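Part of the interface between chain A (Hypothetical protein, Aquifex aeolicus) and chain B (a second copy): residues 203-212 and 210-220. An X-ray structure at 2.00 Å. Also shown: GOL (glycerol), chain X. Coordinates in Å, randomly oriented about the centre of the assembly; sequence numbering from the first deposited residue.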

# COMPACT_ATOMS: atom_id res chain seq x y z
N LEU A 203 16.14 -15.16 6.58
CA LEU A 203 16.52 -14.61 7.90
C LEU A 203 15.93 -13.22 8.18
O LEU A 203 15.45 -12.97 9.29
N ARG A 204 15.99 -12.35 7.18
CA ARG A 204 15.40 -11.01 7.26
C ARG A 204 13.88 -11.07 7.41
O ARG A 204 13.31 -10.35 8.24
N ALA A 205 13.22 -11.90 6.61
CA ALA A 205 11.76 -12.08 6.75
C ALA A 205 11.41 -12.58 8.14
O ALA A 205 10.36 -12.20 8.68
N LEU A 206 12.23 -13.44 8.74
CA LEU A 206 11.96 -13.91 10.12
C LEU A 206 12.13 -12.78 11.15
O LEU A 206 11.30 -12.61 12.03
N GLU A 207 13.23 -12.02 11.03
CA GLU A 207 13.42 -10.81 11.83
C GLU A 207 12.20 -9.90 11.71
O GLU A 207 11.70 -9.40 12.71
N ASN A 208 11.73 -9.64 10.49
CA ASN A 208 10.60 -8.74 10.31
C ASN A 208 9.35 -9.30 11.02
O ASN A 208 8.59 -8.57 11.66
N PHE A 209 9.12 -10.59 10.88
CA PHE A 209 7.97 -11.25 11.52
C PHE A 209 8.00 -11.07 13.04
O PHE A 209 7.00 -10.67 13.64
N LEU A 210 9.14 -11.32 13.68
CA LEU A 210 9.26 -11.17 15.14
C LEU A 210 9.10 -9.72 15.61
O LEU A 210 8.51 -9.49 16.66
N ILE A 211 9.62 -8.75 14.83
CA ILE A 211 9.44 -7.32 15.14
C ILE A 211 7.97 -6.92 14.97
O ILE A 211 7.39 -6.18 15.82
N SER A 212 7.35 -7.40 13.90
CA SER A 212 5.93 -7.11 13.70
C SER A 212 5.10 -7.65 14.88
O SER A 212 4.18 -6.98 15.39
N LEU B 210 14.08 3.32 13.70
CA LEU B 210 15.38 2.72 13.99
C LEU B 210 15.51 1.29 13.41
O LEU B 210 16.59 0.88 12.94
N ILE B 211 14.42 0.53 13.50
CA ILE B 211 14.38 -0.82 12.93
C ILE B 211 14.44 -0.80 11.40
O ILE B 211 15.16 -1.62 10.79
N SER B 212 13.71 0.12 10.78
CA SER B 212 13.82 0.29 9.33
C SER B 212 15.24 0.60 8.91
O SER B 212 15.72 0.11 7.88
N ARG B 213 15.89 1.45 9.68
CA ARG B 213 17.28 1.77 9.37
C ARG B 213 18.15 0.52 9.49
O ARG B 213 19.02 0.29 8.65
N TYR B 214 17.92 -0.30 10.53
CA TYR B 214 18.64 -1.60 10.65
C TYR B 214 18.52 -2.45 9.36
O TYR B 214 19.52 -2.94 8.82
N PHE B 215 17.29 -2.66 8.88
CA PHE B 215 17.05 -3.43 7.65
C PHE B 215 17.73 -2.91 6.41
O PHE B 215 18.27 -3.68 5.62
N MET B 216 17.67 -1.60 6.19
CA MET B 216 18.39 -1.02 5.06
C MET B 216 19.89 -1.29 5.06
O MET B 216 20.47 -1.58 4.01
N TYR B 217 20.54 -1.17 6.22
CA TYR B 217 21.98 -1.48 6.32
C TYR B 217 22.27 -2.96 6.07
O TYR B 217 23.14 -3.28 5.27
N VAL B 218 21.56 -3.87 6.74
CA VAL B 218 21.87 -5.32 6.55
C VAL B 218 21.50 -5.81 5.13
O VAL B 218 22.23 -6.62 4.56
N GLN B 219 20.40 -5.30 4.57
CA GLN B 219 19.91 -5.79 3.28
C GLN B 219 20.55 -5.12 2.10
O GLN B 219 20.72 -5.76 1.09
N VAL B 220 20.87 -3.84 2.21
CA VAL B 220 21.30 -3.10 1.02
C VAL B 220 22.69 -2.51 1.23
O VAL B 220 23.61 -2.85 0.49

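The two helices run almost antiparallel, at 174°, with their axes 11.8 Å apart at closest approach, a separation wide enough for side chains to fill the space between them. R204(A) and F215(B) cover the most surface, and their CA atoms lie 7.8 Å apart.

R204(A) points toward chain B and sits as a knob among Y214(B), F215(B), V218(B) and Q219(B). Its side chain is bent (chi1 m, chi2 m, chi3 p). CD of R204(A) lies 3.5 Å from CG2 of V218(B) and 3.6 Å from CG of Q219(B), and the same V218(B) methyl covers one face of the guanidinium. The charged end is held by a residue of its own helix: NE of R204(A) forms a salt bridge with OE1 of E207(A) at 2.9 Å, supported by a weak hydrogen bond from NH2 of R204(A) to OE2 of E207(A) at 3.3 Å.

E207(A), extended beyond CB (chi1 m, chi2 t), carries this carboxylate to Y214(B), a t rotamer. The OH of Y214(B) is 2.9 Å from both OE1 and OE2 of E207(A), within weak hydrogen-bonding reach of each.

F215(B) leaves its backbone sideways, but its m rotamer brings the ring end closer to chain A. There CE2 of F215(B) lies 3.7 Å from the carbonyl O of R204(A), and CZ of F215(B) lies 3.7 Å from the backbone N of N208(A).

Further along, I211(A) and I211(B), both m at chi1 and chi2, point toward each other and meet at 4.0 Å between their CD1 atoms, an apolar contact between equivalent residues of the two copies.

A glycerol, probably from the crystallisation liquor, links the helices: its O1 and O2 donate to OD1 of N208(A) at 2.8 and 2.9 Å, while its O3 lies 2.5 Å from OG of S212(B).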

# COMPACT_ATOMS: atom_id res chain seq x y z
CB LEU A 203 18.02 -14.57 8.09
CG LEU A 203 18.48 -14.50 9.56
CD1 LEU A 203 17.75 -15.49 10.49
CD2 LEU A 203 20.00 -14.77 9.62
CB ARG A 204 15.74 -10.20 6.02
CG ARG A 204 17.23 -10.08 5.70
CD ARG A 204 17.93 -9.10 6.60
NE ARG A 204 18.47 -9.69 7.82
CZ ARG A 204 19.65 -10.29 7.89
NH1 ARG A 204 20.40 -10.40 6.80
NH2 ARG A 204 20.09 -10.78 9.05
CB ALA A 205 11.21 -13.04 5.68
CB LEU A 206 12.89 -15.09 10.50
CG LEU A 206 12.83 -15.60 11.95
CD1 LEU A 206 11.44 -16.15 12.32
CD2 LEU A 206 13.95 -16.64 12.23
CB GLU A 207 14.71 -10.07 11.34
CG GLU A 207 15.99 -10.82 11.80
CD GLU A 207 17.30 -10.20 11.32
OE1 GLU A 207 17.26 -9.35 10.41
OE2 GLU A 207 18.36 -10.60 11.86
CB ASN A 208 10.28 -8.55 8.82
CG ASN A 208 9.02 -7.75 8.61
OD1 ASN A 208 8.96 -6.62 9.02
ND2 ASN A 208 7.98 -8.36 8.06
CB PHE A 209 7.95 -12.74 11.12
CG PHE A 209 6.91 -13.52 11.83
CD1 PHE A 209 5.57 -13.42 11.45
CD2 PHE A 209 7.24 -14.32 12.93
CE1 PHE A 209 4.56 -14.13 12.15
CE2 PHE A 209 6.24 -15.05 13.63
CZ PHE A 209 4.89 -14.95 13.23
CB LEU A 210 10.61 -11.73 15.66
CG LEU A 210 10.79 -13.23 15.32
CD1 LEU A 210 12.27 -13.59 15.49
CD2 LEU A 210 9.86 -14.11 16.23
CB ILE A 211 10.26 -6.40 14.22
CG1 ILE A 211 11.77 -6.64 14.38
CG2 ILE A 211 9.93 -4.95 14.54
CD1 ILE A 211 12.29 -6.54 15.78
CB SER A 212 5.46 -7.60 12.34
OG SER A 212 5.05 -8.98 12.39
CB LEU B 210 15.62 2.68 15.53
CG LEU B 210 15.81 4.08 16.13
CD1 LEU B 210 15.87 4.01 17.67
CD2 LEU B 210 17.07 4.78 15.54
CB ILE B 211 13.13 -1.58 13.43
CG1 ILE B 211 13.43 -2.18 14.80
CG2 ILE B 211 12.73 -2.68 12.45
CD1 ILE B 211 14.51 -3.32 14.79
CB SER B 212 12.92 1.44 8.86
OG SER B 212 11.62 0.96 9.06
CB ARG B 213 17.76 2.87 10.32
CG ARG B 213 19.15 3.38 10.05
CD ARG B 213 19.40 4.67 10.92
NE ARG B 213 20.79 5.11 10.83
CZ ARG B 213 21.78 4.65 11.60
NH1 ARG B 213 21.51 3.72 12.51
NH2 ARG B 213 23.02 5.11 11.47
CB TYR B 214 18.15 -2.38 11.87
CG TYR B 214 18.51 -3.87 11.83
CD1 TYR B 214 19.77 -4.32 12.25
CD2 TYR B 214 17.61 -4.81 11.31
CE1 TYR B 214 20.12 -5.70 12.20
CE2 TYR B 214 17.95 -6.20 11.25
CZ TYR B 214 19.21 -6.61 11.70
OH TYR B 214 19.53 -7.97 11.64
CB PHE B 215 15.55 -3.58 7.41
CG PHE B 215 14.94 -4.65 8.29
CD1 PHE B 215 14.01 -4.33 9.25
CD2 PHE B 215 15.32 -5.98 8.13
CE1 PHE B 215 13.42 -5.35 10.06
CE2 PHE B 215 14.77 -6.98 8.95
CZ PHE B 215 13.83 -6.64 9.91
CB MET B 216 18.08 0.49 4.95
CG MET B 216 16.59 0.75 4.57
SD MET B 216 16.07 -0.16 3.07
CE MET B 216 17.12 0.64 1.85
CB TYR B 217 22.55 -1.04 7.69
CG TYR B 217 22.95 0.40 7.64
CD1 TYR B 217 22.00 1.41 7.87
CD2 TYR B 217 24.23 0.77 7.22
CE1 TYR B 217 22.34 2.76 7.76
CE2 TYR B 217 24.60 2.12 7.10
CZ TYR B 217 23.65 3.11 7.37
OH TYR B 217 23.98 4.44 7.27
CB VAL B 218 21.33 -6.26 7.67
CG1 VAL B 218 21.86 -5.82 9.04
CG2 VAL B 218 19.80 -6.33 7.72
CB GLN B 219 18.41 -5.63 3.15
CG GLN B 219 17.69 -6.56 4.08
CD GLN B 219 16.22 -6.69 3.73
OE1 GLN B 219 15.84 -7.35 2.75
NE2 GLN B 219 15.39 -6.07 4.54
CB VAL B 220 20.32 -1.92 0.65
CG1 VAL B 220 20.83 -1.17 -0.60
CG2 VAL B 220 18.90 -2.42 0.40
C1 GOL X . 8.61 -3.54 11.11
O1 GOL X . 7.90 -4.73 10.85
C2 GOL X . 9.15 -2.96 9.81
O2 GOL X . 9.95 -3.92 9.15
C3 GOL X . 9.98 -1.70 10.01
O3 GOL X . 9.92 -0.92 8.81